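Local coordinates for DegV domain-containing protein Cgl2349/cg2579 (Corynebacterium glutamicum, PDB 3EGL) that binds long-chain fatty acids such as palmitate and may take part in lipid transport or fatty acid metabolism, at residues S93-D98 and E125-A130. Sequence-based numbering, arbitrary orientation.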
loop_
_atom_site.group_PDB
_atom_site.type_symbol
_atom_site.label_atom_id
_atom_site.label_comp_id
_atom_site.label_asym_id
_atom_site.label_seq_id
_atom_site.Cartn_x
_atom_site.Cartn_y
_atom_site.Cartn_z
ATOM N N SER A 93 -2.586 22.751 6.615
ATOM C CA SER A 93 -1.466 22.819 5.677
ATOM C C SER A 93 -1.081 21.425 5.242
ATOM O O SER A 93 -0.648 21.227 4.115
ATOM C CB SER A 93 -0.247 23.408 6.364
ATOM O OG SER A 93 -0.499 24.742 6.776
ATOM N N VAL A 94 -1.189 20.481 6.174
ATOM C CA VAL A 94 -0.892 19.110 5.927
ATOM C C VAL A 94 -2.147 18.282 6.140
ATOM O O VAL A 94 -2.698 18.239 7.267
ATOM C CB VAL A 94 0.203 18.545 6.883
ATOM C CG1 VAL A 94 0.460 17.037 6.544
ATOM C CG2 VAL A 94 1.472 19.331 6.761
ATOM N N ARG A 95 -2.594 17.613 5.084
ATOM C CA ARG A 95 -3.720 16.748 5.224
ATOM C C ARG A 95 -3.258 15.264 5.231
ATOM O O ARG A 95 -2.700 14.778 4.240
ATOM C CB ARG A 95 -4.669 17.027 4.095
ATOM C CG ARG A 95 -5.802 16.035 3.999
ATOM C CD ARG A 95 -6.959 16.405 4.880
ATOM N NE ARG A 95 -7.472 17.760 4.626
ATOM C CZ ARG A 95 -8.627 18.025 4.020
ATOM N NH1 ARG A 95 -9.390 17.018 3.579
ATOM N NH2 ARG A 95 -9.030 19.298 3.863
ATOM N N VAL A 96 -3.481 14.570 6.349
ATOM C CA VAL A 96 -3.128 13.148 6.489
ATOM C C VAL A 96 -4.330 12.239 6.107
ATOM O O VAL A 96 -5.346 12.242 6.771
ATOM C CB VAL A 96 -2.698 12.803 7.958
ATOM C CG1 VAL A 96 -2.271 11.340 8.056
ATOM C CG2 VAL A 96 -1.590 13.700 8.402
ATOM N N VAL A 97 -4.185 11.453 5.052
ATOM C CA VAL A 97 -5.249 10.565 4.622
ATOM C C VAL A 97 -5.236 9.392 5.602
ATOM O O VAL A 97 -4.147 8.861 5.917
ATOM C CB VAL A 97 -5.001 10.074 3.169
ATOM C CG1 VAL A 97 -6.109 9.074 2.663
ATOM C CG2 VAL A 97 -4.887 11.244 2.233
ATOM N N ASP A 98 -6.399 9.009 6.130
ATOM C CA ASP A 98 -6.435 7.795 6.985
ATOM C C ASP A 98 -6.640 6.581 6.071
ATOM O O ASP A 98 -7.773 6.242 5.768
ATOM C CB ASP A 98 -7.580 7.873 8.011
ATOM C CG ASP A 98 -7.556 6.719 9.018
ATOM O OD1 ASP A 98 -6.819 5.750 8.757
ATOM O OD2 ASP A 98 -8.251 6.784 10.077
ATOM N N GLU A 125 -9.524 18.712 -2.829
ATOM C CA GLU A 125 -9.825 17.949 -4.057
ATOM C C GLU A 125 -8.863 16.808 -4.299
ATOM O O GLU A 125 -9.299 15.728 -4.723
ATOM C CB GLU A 125 -9.884 18.861 -5.279
ATOM C CG GLU A 125 -11.066 19.863 -5.228
ATOM C CD GLU A 125 -10.960 21.008 -6.268
ATOM O OE1 GLU A 125 -9.857 21.399 -6.702
ATOM O OE2 GLU A 125 -12.003 21.535 -6.652
ATOM N N CYS A 126 -7.568 17.022 -4.016
ATOM C CA CYS A 126 -6.629 15.929 -4.111
ATOM C C CYS A 126 -6.971 14.920 -3.030
ATOM O O CYS A 126 -6.924 13.712 -3.270
ATOM C CB CYS A 126 -5.190 16.404 -3.970
ATOM S SG CYS A 126 -4.711 17.535 -5.296
ATOM N N TYR A 127 -7.355 15.422 -1.850
ATOM C CA TYR A 127 -7.780 14.546 -0.750
ATOM C C TYR A 127 -8.936 13.638 -1.212
ATOM O O TYR A 127 -8.873 12.409 -1.073
ATOM C CB TYR A 127 -8.210 15.372 0.488
ATOM C CG TYR A 127 -8.802 14.513 1.562
ATOM C CD1 TYR A 127 -7.969 13.828 2.464
ATOM C CD2 TYR A 127 -10.197 14.350 1.667
ATOM C CE1 TYR A 127 -8.504 12.979 3.470
ATOM C CE2 TYR A 127 -10.756 13.523 2.644
ATOM C CZ TYR A 127 -9.885 12.828 3.555
ATOM O OH TYR A 127 -10.414 12.003 4.540
ATOM N N ASP A 128 -9.978 14.229 -1.769
ATOM C CA ASP A 128 -11.127 13.436 -2.172
ATOM C C ASP A 128 -10.816 12.363 -3.225
ATOM O O ASP A 128 -11.382 11.287 -3.170
ATOM C CB ASP A 128 -12.260 14.334 -2.686
ATOM C CG ASP A 128 -12.817 15.212 -1.612
ATOM O OD1 ASP A 128 -12.961 14.734 -0.467
ATOM O OD2 ASP A 128 -13.113 16.394 -1.912
ATOM N N ILE A 129 -9.948 12.679 -4.189
ATOM C CA ILE A 129 -9.559 11.738 -5.240
ATOM C C ILE A 129 -8.850 10.537 -4.604
ATOM O O ILE A 129 -9.203 9.368 -4.877
ATOM C CB ILE A 129 -8.653 12.440 -6.297
ATOM C CG1 ILE A 129 -9.474 13.475 -7.068
ATOM C CG2 ILE A 129 -8.096 11.472 -7.304
ATOM C CD1 ILE A 129 -10.709 12.883 -7.768
ATOM N N ALA A 130 -7.883 10.837 -3.734
ATOM C CA ALA A 130 -7.170 9.806 -2.995
ATOM C C ALA A 130 -8.125 8.902 -2.162
ATOM O O ALA A 130 -8.062 7.682 -2.231
ATOM C CB ALA A 130 -6.064 10.461 -2.102
HETATM O O HOH W 1 -9.021 9.642 5.225
#
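Arg95 and Tyr127 both send CG anti to the backbone N (chi1 171° for Arg95), and bends at chi2 and chi3 then curl the arginine chain over one face of the tyrosine ring. The pair forms a cation-pi contact where helix 123-133 packs on strand 94-97, an outermost strand of the five-stranded mixed sheet in this alpha-beta-alpha sandwich of the DegV family. Two measurements support the assignment: Arg95 CZ lies 4.7 Å from the Tyr127 ring centroid, and the line between them runs 24° off the ring normal. The groups do not stack flat, since the guanidinium and ring planes are 57° apart. Arg95 NH1 makes the closest approach, 3.3 Å from Tyr127 CG, displaced toward the rim on the CB side. The aliphatic part of the chain also packs against the ring, with Arg95 CG 3.5 Å from Tyr127 CD1. A salt bridge from NE to Asp92 and a hydrogen bond from NH2 to Gln124 hold the guanidinium in place, tying it to both the strand side and the helix side. Val97 adds an apolar contact through its CG2 branch, 4.0 Å from Tyr127 CD1. Leu67 on the neighbouring strand 66-69 touches both Arg95 and Val97, while Ala130, one helical turn beyond Tyr127, rests on Leu69, so the helix also reaches that strand. At the far end of the ring, a water bridges the two segments: it accepts from Asp98 N at 2.8 Å and is hydrogen-bonded to Tyr127 OH, also at 2.8 Å.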